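Local coordinates for DUF1076 domain-containing protein (Salmonella typhi, PDB 6IAI) that acts as a type III secretion effector with E3/E4 ubiquitin ligase activity that binds diubiquitin, the present chain being the N-terminal part of the protein, at residues V28-T31 / R35-K38; T50-G55 / N80-S85; L66-S71 / I106-Q111. All coordinates share one frame; numbering follows the deposited sequence.

The three contacts belong to one compact alpha/beta unit in which helices 41-53 and 91-113 pack on a mixed sheet. Interaction 1 comes first in the chain, in the loop between strand 22-25 and helix 41-53, and closes before the other two open. Interactions 2 and 3 cross along the chain, and their strands, 83-85 and 66-71, are neighbours in the sheet; their centres lie about 10 Å apart. Interaction 1 lies about 12 Å from interaction 3, centre to centre, touching it through Gln111 and through Arg35 on Arg107, but about 21 Å from interaction 2, on the opposite side of the chain's centre. Loop, sheet and both helices are thus joined into one N-terminal piece of the ligase.

Interaction 1: residues V28-T31 / R35-K38; sequences VAIT and RIDK
Ile30 and Ile36 face each other across an antiparallel backbone pairing, their CA atoms 4.8 Å apart. This is a single beta bridge of the non-hydrogen-bonded kind, closing a short turn in the loop between strand 22-25 and helix 41-53. A backbone bond flanks it on each side. Asp37 N gives to Ala29 O at 2.8 Å, tilted 34° from the carbonyl plane, and Thr31 N meets Arg35 O almost head-on, with a C=O...N angle of 167°.

The inner side is apolar. Val28 CG1 lies 3.8 Å from Ile36 CG2, and the same Ile36 methyl is met by Ile30 CD1 at 4.0 Å, so Ile36 CG2 touches two methyls of the other segment, both reaching it from one side. Val28 and Ile36 also touch Leu63 of strand 59-63, which ties the bridge to the sheet. The Ile36 amide itself is taken by Asn104 OD1 of helix 91-113.

On the outer side the CB atoms of Ala29 and Asp37 meet. Lys38 N reaches Asp37 OD1, 2.9 Å away, from the anti side and 31° out of the carboxylate plane. Thr31 OG1 adds a weak bond to Arg35 O, at 3.4 Å.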
loop_
_atom_site.group_PDB
_atom_site.type_symbol
_atom_site.label_atom_id
_atom_site.label_comp_id
_atom_site.label_asym_id
_atom_site.label_seq_id
_atom_site.Cartn_x
_atom_site.Cartn_y
_atom_site.Cartn_z
ATOM N N VAL A 28 -8.128 3.999 6.962
ATOM C CA VAL A 28 -6.854 4.713 6.976
ATOM C C VAL A 28 -7.109 6.192 7.220
ATOM O O VAL A 28 -7.821 6.852 6.451
ATOM C CB VAL A 28 -5.961 4.433 5.741
ATOM C CG1 VAL A 28 -4.721 5.319 5.732
ATOM C CG2 VAL A 28 -5.549 2.982 5.719
ATOM N N ALA A 29 -6.553 6.673 8.333
ATOM C CA ALA A 29 -6.635 8.054 8.783
ATOM C C ALA A 29 -5.949 8.981 7.805
ATOM O O ALA A 29 -4.854 8.685 7.323
ATOM C CB ALA A 29 -6.003 8.194 10.158
ATOM N N ILE A 30 -6.633 10.079 7.480
ATOM C CA ILE A 30 -6.139 11.132 6.604
ATOM C C ILE A 30 -5.809 12.363 7.431
ATOM O O ILE A 30 -6.505 12.667 8.406
ATOM C CB ILE A 30 -7.093 11.397 5.408
ATOM C CG1 ILE A 30 -7.315 10.102 4.630
ATOM C CG2 ILE A 30 -6.589 12.476 4.453
ATOM C CD1 ILE A 30 -5.990 9.272 4.150
ATOM N N THR A 31 -4.706 13.031 7.040
ATOM C CA THR A 31 -4.138 14.261 7.582
ATOM C C THR A 31 -4.836 15.437 6.871
ATOM O O THR A 31 -5.319 15.277 5.736
ATOM C CB THR A 31 -2.609 14.250 7.342
ATOM O OG1 THR A 31 -2.046 13.077 7.926
ATOM C CG2 THR A 31 -1.903 15.442 7.946
ATOM N N ARG A 35 -3.080 13.618 3.045
ATOM C CA ARG A 35 -2.064 12.591 3.061
ATOM C C ARG A 35 -2.432 11.544 4.083
ATOM O O ARG A 35 -3.201 11.827 4.997
ATOM C CB ARG A 35 -0.674 13.179 3.412
ATOM C CG ARG A 35 -0.071 14.138 2.399
ATOM C CD ARG A 35 0.273 13.497 1.070
ATOM N NE ARG A 35 0.823 14.472 0.122
ATOM C CZ ARG A 35 0.091 15.243 -0.677
ATOM N NH1 ARG A 35 -1.230 15.156 -0.664
ATOM N NH2 ARG A 35 0.678 16.100 -1.503
ATOM N N ILE A 36 -1.870 10.336 3.948
ATOM C CA ILE A 36 -2.111 9.265 4.903
ATOM C C ILE A 36 -1.455 9.617 6.254
ATOM O O ILE A 36 -0.375 10.200 6.298
ATOM C CB ILE A 36 -1.684 7.856 4.361
ATOM C CG1 ILE A 36 -0.210 7.825 3.887
ATOM C CG2 ILE A 36 -2.649 7.355 3.263
ATOM C CD1 ILE A 36 0.502 6.487 3.991
ATOM N N ASP A 37 -2.122 9.298 7.339
ATOM C CA ASP A 37 -1.563 9.480 8.669
ATOM C C ASP A 37 -0.763 8.202 8.955
ATOM O O ASP A 37 -0.609 7.355 8.073
ATOM C CB ASP A 37 -2.698 9.669 9.714
ATOM C CG ASP A 37 -2.365 10.464 10.972
ATOM O OD1 ASP A 37 -1.163 10.564 11.321
ATOM O OD2 ASP A 37 -3.316 10.950 11.636
ATOM N N LYS A 38 -0.280 8.049 10.187
ATOM C CA LYS A 38 0.479 6.889 10.608
ATOM C C LYS A 38 -0.448 5.645 10.676
ATOM O O LYS A 38 -1.484 5.699 11.336
ATOM C CB LYS A 38 1.178 7.220 11.955
ATOM C CG LYS A 38 1.804 6.053 12.734
ATOM C CD LYS A 38 2.965 5.329 12.004
ATOM C CE LYS A 38 3.692 4.349 12.901
ATOM N NZ LYS A 38 2.774 3.370 13.567
#

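Interaction 2: residues T50-G55 / N80-S85; sequences TAIQNG and NTFKVS
Ala51 turns its methyl toward Phe82 and reaches the edge of the ring, close to its plane, with CB 4.3 Å from Phe82 CD2. The same alanine touches Val70 of strand 66-71, so it lies on the side of the helix that faces the sheet.

Next along, Ile52 makes the fuller contact. Its CG1 is anti to the carbonyl carbon (chi1 -73°), which carries the CG1-CD1 arm out from the helix and across to the far end of the same ring. CD1 comes to 4.0 Å from Phe82 CZ, again at the edge, while CG1 lies 4.1 Å from Phe82 CE2. Here the last turn of helix 41-53 packs on the approach to edge strand 83-85 in an alpha/beta sandwich of helices on one face of a mixed sheet. Phe82 also touches Leu112 of helix 91-113, so its side chain is in contact with both helices, and its amide is bonded to Asn113 OD1. The contact is van der Waals throughout.

The isoleucine arm has a polar neighbour as well: the end of the Asn80 side chain comes in beside it from the preceding loop, placing OD1 3.6 Å from Ile52 CD1 and 3.9 Å from Ile52 CG1.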
loop_
_atom_site.group_PDB
_atom_site.type_symbol
_atom_site.label_atom_id
_atom_site.label_comp_id
_atom_site.label_asym_id
_atom_site.label_seq_id
_atom_site.Cartn_x
_atom_site.Cartn_y
_atom_site.Cartn_z
ATOM N N THR A 50 3.899 -9.817 4.687
ATOM C CA THR A 50 3.377 -10.228 3.377
ATOM C C THR A 50 4.402 -9.982 2.268
ATOM O O THR A 50 4.603 -10.863 1.425
ATOM C CB THR A 50 1.997 -9.600 3.111
ATOM O OG1 THR A 50 1.165 -9.838 4.246
ATOM C CG2 THR A 50 1.325 -10.187 1.915
ATOM N N ALA A 51 5.075 -8.804 2.284
ATOM C CA ALA A 51 6.108 -8.475 1.300
ATOM C C ALA A 51 7.287 -9.455 1.446
ATOM O O ALA A 51 7.760 -9.988 0.442
ATOM C CB ALA A 51 6.554 -7.029 1.461
ATOM N N ILE A 52 7.694 -9.759 2.697
ATOM C CA ILE A 52 8.757 -10.715 2.979
ATOM C C ILE A 52 8.429 -12.102 2.367
ATOM O O ILE A 52 9.244 -12.645 1.610
ATOM C CB ILE A 52 9.088 -10.785 4.502
ATOM C CG1 ILE A 52 9.839 -9.520 4.957
ATOM C CG2 ILE A 52 9.922 -12.044 4.807
ATOM C CD1 ILE A 52 9.732 -9.224 6.421
ATOM N N GLN A 53 7.212 -12.630 2.642
ATOM C CA GLN A 53 6.748 -13.928 2.134
ATOM C C GLN A 53 6.744 -14.002 0.607
ATOM O O GLN A 53 6.786 -15.106 0.061
ATOM C CB GLN A 53 5.355 -14.291 2.696
ATOM C CG GLN A 53 5.330 -14.684 4.181
ATOM C CD GLN A 53 3.958 -14.480 4.834
ATOM O OE1 GLN A 53 2.932 -14.172 4.185
ATOM N NE2 GLN A 53 3.922 -14.551 6.156
ATOM N N ASN A 54 6.722 -12.836 -0.081
ATOM C CA ASN A 54 6.695 -12.762 -1.536
ATOM C C ASN A 54 8.106 -12.545 -2.154
ATOM O O ASN A 54 8.237 -12.308 -3.358
ATOM C CB ASN A 54 5.673 -11.710 -1.974
ATOM C CG ASN A 54 4.912 -12.065 -3.239
ATOM O OD1 ASN A 54 4.375 -13.147 -3.387
ATOM N ND2 ASN A 54 4.772 -11.133 -4.153
ATOM N N GLY A 55 9.129 -12.673 -1.306
ATOM C CA GLY A 55 10.556 -12.576 -1.612
ATOM C C GLY A 55 11.012 -11.567 -2.636
ATOM O O GLY A 55 11.637 -11.956 -3.627
ATOM N N ASN A 80 14.928 -7.044 4.906
ATOM C CA ASN A 80 13.931 -6.254 5.622
ATOM C C ASN A 80 14.078 -4.762 5.346
ATOM O O ASN A 80 14.090 -3.944 6.264
ATOM C CB ASN A 80 13.923 -6.581 7.123
ATOM C CG ASN A 80 13.740 -8.052 7.424
ATOM O OD1 ASN A 80 13.359 -8.861 6.561
ATOM N ND2 ASN A 80 14.054 -8.445 8.652
ATOM N N THR A 81 14.186 -4.427 4.061
ATOM C CA THR A 81 14.201 -3.070 3.545
ATOM C C THR A 81 13.024 -3.056 2.595
ATOM O O THR A 81 12.841 -4.019 1.861
ATOM C CB THR A 81 15.562 -2.683 2.904
ATOM O OG1 THR A 81 15.861 -3.531 1.791
ATOM C CG2 THR A 81 16.682 -2.719 3.887
ATOM N N PHE A 82 12.184 -2.010 2.652
ATOM C CA PHE A 82 10.964 -1.967 1.831
ATOM C C PHE A 82 10.905 -0.784 0.918
ATOM O O PHE A 82 11.222 0.328 1.333
ATOM C CB PHE A 82 9.696 -2.049 2.730
ATOM C CG PHE A 82 9.779 -3.168 3.747
ATOM C CD1 PHE A 82 10.411 -2.971 4.974
ATOM C CD2 PHE A 82 9.285 -4.435 3.452
ATOM C CE1 PHE A 82 10.567 -4.033 5.884
ATOM C CE2 PHE A 82 9.431 -5.493 4.367
ATOM C CZ PHE A 82 10.078 -5.286 5.574
ATOM N N LYS A 83 10.475 -1.031 -0.321
ATOM C CA LYS A 83 10.287 -0.045 -1.375
ATOM C C LYS A 83 8.796 0.086 -1.712
ATOM O O LYS A 83 8.095 -0.909 -1.854
ATOM C CB LYS A 83 11.074 -0.443 -2.654
ATOM C CG LYS A 83 11.393 0.724 -3.585
ATOM C CD LYS A 83 12.500 1.676 -3.017
ATOM C CE LYS A 83 12.420 3.096 -3.556
ATOM N NZ LYS A 83 13.000 4.096 -2.608
ATOM N N VAL A 84 8.340 1.342 -1.891
ATOM C CA VAL A 84 6.970 1.682 -2.261
ATOM C C VAL A 84 6.991 2.426 -3.566
ATOM O O VAL A 84 7.692 3.422 -3.695
ATOM C CB VAL A 84 6.171 2.441 -1.151
ATOM C CG1 VAL A 84 4.730 2.722 -1.584
ATOM C CG2 VAL A 84 6.188 1.672 0.171
ATOM N N SER A 85 6.224 1.931 -4.537
ATOM C CA SER A 85 6.013 2.549 -5.846
ATOM C C SER A 85 4.520 2.485 -6.177
ATOM O O SER A 85 3.728 2.036 -5.357
ATOM C CB SER A 85 6.859 1.866 -6.931
ATOM O OG SER A 85 6.664 0.463 -7.019
#

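Interaction 3: residues L66-S71 / I106-Q111; sequences LLYEVS and IRLERQ
Leu108 makes the apolar contact with Tyr68 and Val70 through one methyl. Its CD2 is 4.1 Å from Tyr68 CB and 4.3 Å from Val70 CG1, so a single branch rests against two residues that point from the same face of the strand. With CG anti to the backbone N (chi1 -176°), the leucine extends toward the strand. It meets the tyrosine at the root of the side chain, its closest atom there being CB. The helix backbone stays well clear, with the CA atoms of Tyr68 and Leu108 8.9 Å apart, and all three residues are buried.

This is the helix-on-sheet packing of an alpha/beta core: strand 66-71 is an inner strand of the mixed sheet, and helix 91-113 lies over one face of it. Val70 is shared with the other helix on that face, where it touches Ile47 and Ala51.

Among the aromatic contacts, Tyr68 and Trp101 of helix 91-113 pack edge-to-face, Ala105 of the same helix touches the tyrosine side chain, and the hydroxyl makes a weak hydrogen bond to Asn104 ND2.

Polar bonds hold the helix to the neighbouring strand 83-85: Glu109 OE1 takes the amide of Val84, and Glu109 OE2 forms a salt bridge with Lys83 NZ.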
loop_
_atom_site.group_PDB
_atom_site.type_symbol
_atom_site.label_atom_id
_atom_site.label_comp_id
_atom_site.label_asym_id
_atom_site.label_seq_id
_atom_site.Cartn_x
_atom_site.Cartn_y
_atom_site.Cartn_z
ATOM N N LEU A 66 -6.444 4.538 -3.385
ATOM C CA LEU A 66 -5.263 4.413 -4.238
ATOM C C LEU A 66 -4.503 3.114 -3.968
ATOM O O LEU A 66 -4.547 2.585 -2.851
ATOM C CB LEU A 66 -4.338 5.650 -4.134
ATOM C CG LEU A 66 -4.938 7.016 -4.560
ATOM C CD1 LEU A 66 -4.107 8.170 -4.020
ATOM C CD2 LEU A 66 -5.147 7.103 -6.087
ATOM N N LEU A 67 -3.838 2.591 -5.015
ATOM C CA LEU A 67 -3.041 1.366 -4.991
ATOM C C LEU A 67 -1.569 1.693 -4.960
ATOM O O LEU A 67 -1.098 2.515 -5.752
ATOM C CB LEU A 67 -3.293 0.463 -6.217
ATOM C CG LEU A 67 -4.701 0.033 -6.529
ATOM C CD1 LEU A 67 -4.692 -1.012 -7.647
ATOM C CD2 LEU A 67 -5.413 -0.477 -5.284
ATOM N N TYR A 68 -0.836 0.969 -4.097
ATOM C CA TYR A 68 0.605 1.070 -3.878
ATOM C C TYR A 68 1.231 -0.292 -4.068
ATOM O O TYR A 68 0.622 -1.297 -3.745
ATOM C CB TYR A 68 0.881 1.602 -2.463
ATOM C CG TYR A 68 0.200 2.939 -2.229
ATOM C CD1 TYR A 68 -1.139 3.005 -1.839
ATOM C CD2 TYR A 68 0.865 4.138 -2.491
ATOM C CE1 TYR A 68 -1.790 4.230 -1.693
ATOM C CE2 TYR A 68 0.229 5.367 -2.329
ATOM C CZ TYR A 68 -1.096 5.408 -1.923
ATOM O OH TYR A 68 -1.732 6.609 -1.786
ATOM N N GLU A 69 2.426 -0.332 -4.652
ATOM C CA GLU A 69 3.195 -1.553 -4.864
ATOM C C GLU A 69 4.279 -1.594 -3.836
ATOM O O GLU A 69 4.963 -0.592 -3.651
ATOM C CB GLU A 69 3.776 -1.588 -6.267
ATOM C CG GLU A 69 2.702 -1.538 -7.344
ATOM C CD GLU A 69 3.172 -1.325 -8.771
ATOM O OE1 GLU A 69 4.189 -0.620 -8.986
ATOM O OE2 GLU A 69 2.445 -1.783 -9.683
ATOM N N VAL A 70 4.367 -2.691 -3.070
ATOM C CA VAL A 70 5.384 -2.800 -2.037
ATOM C C VAL A 70 6.155 -4.118 -2.179
ATOM O O VAL A 70 5.593 -5.163 -2.502
ATOM C CB VAL A 70 4.933 -2.496 -0.569
ATOM C CG1 VAL A 70 3.523 -1.931 -0.426
ATOM C CG2 VAL A 70 5.284 -3.557 0.445
ATOM N N SER A 71 7.470 -4.034 -1.983
ATOM C CA SER A 71 8.373 -5.176 -2.004
ATOM C C SER A 71 9.409 -5.030 -0.941
ATOM O O SER A 71 9.704 -3.921 -0.533
ATOM C CB SER A 71 9.028 -5.365 -3.379
ATOM O OG SER A 71 9.357 -4.152 -4.035
ATOM N N ILE A 106 5.728 7.940 -0.401
ATOM C CA ILE A 106 6.882 8.344 0.414
ATOM C C ILE A 106 6.612 8.016 1.873
ATOM O O ILE A 106 7.466 7.443 2.554
ATOM C CB ILE A 106 7.222 9.877 0.245
ATOM C CG1 ILE A 106 7.718 10.282 -1.168
ATOM C CG2 ILE A 106 8.205 10.357 1.303
ATOM C CD1 ILE A 106 8.833 9.498 -1.782
ATOM N N ARG A 107 5.427 8.415 2.365
ATOM C CA ARG A 107 5.006 8.239 3.764
ATOM C C ARG A 107 4.902 6.783 4.136
ATOM O O ARG A 107 5.411 6.386 5.195
ATOM C CB ARG A 107 3.686 8.971 4.025
ATOM C CG ARG A 107 3.870 10.471 4.203
ATOM C CD ARG A 107 2.576 11.214 3.995
ATOM N NE ARG A 107 2.817 12.646 3.833
ATOM C CZ ARG A 107 2.727 13.533 4.811
ATOM N NH1 ARG A 107 2.368 13.152 6.035
ATOM N NH2 ARG A 107 2.987 14.813 4.574
ATOM N N LEU A 108 4.291 5.971 3.251
ATOM C CA LEU A 108 4.181 4.534 3.467
ATOM C C LEU A 108 5.576 3.895 3.577
ATOM O O LEU A 108 5.833 3.159 4.535
ATOM C CB LEU A 108 3.300 3.855 2.386
ATOM C CG LEU A 108 3.052 2.361 2.582
ATOM C CD1 LEU A 108 2.425 2.070 3.958
ATOM C CD2 LEU A 108 2.278 1.779 1.419
ATOM N N GLU A 109 6.494 4.242 2.652
ATOM C CA GLU A 109 7.893 3.760 2.673
ATOM C C GLU A 109 8.605 4.119 3.974
ATOM O O GLU A 109 9.197 3.253 4.619
ATOM C CB GLU A 109 8.660 4.298 1.464
ATOM C CG GLU A 109 9.818 3.393 1.098
ATOM C CD GLU A 109 10.549 3.828 -0.139
ATOM O OE1 GLU A 109 10.045 3.553 -1.252
ATOM O OE2 GLU A 109 11.601 4.489 0.002
ATOM N N ARG A 110 8.461 5.373 4.394
ATOM C CA ARG A 110 9.036 5.899 5.628
ATOM C C ARG A 110 8.534 5.122 6.826
ATOM O O ARG A 110 9.333 4.734 7.664
ATOM C CB ARG A 110 8.713 7.399 5.740
ATOM C CG ARG A 110 9.441 8.140 6.859
ATOM C CD ARG A 110 9.167 9.630 6.769
ATOM N NE ARG A 110 9.796 10.251 5.597
ATOM C CZ ARG A 110 9.205 11.123 4.779
ATOM N NH1 ARG A 110 7.944 11.493 4.987
ATOM N NH2 ARG A 110 9.871 11.633 3.752
ATOM N N GLN A 111 7.215 4.837 6.897
ATOM C CA GLN A 111 6.634 4.070 8.013
ATOM C C GLN A 111 7.067 2.597 8.009
ATOM O O GLN A 111 7.299 2.016 9.075
ATOM C CB GLN A 111 5.119 4.173 8.001
ATOM C CG GLN A 111 4.577 5.594 8.219
ATOM C CD GLN A 111 3.067 5.550 8.135
ATOM O OE1 GLN A 111 2.413 4.711 8.773
ATOM N NE2 GLN A 111 2.483 6.429 7.324
#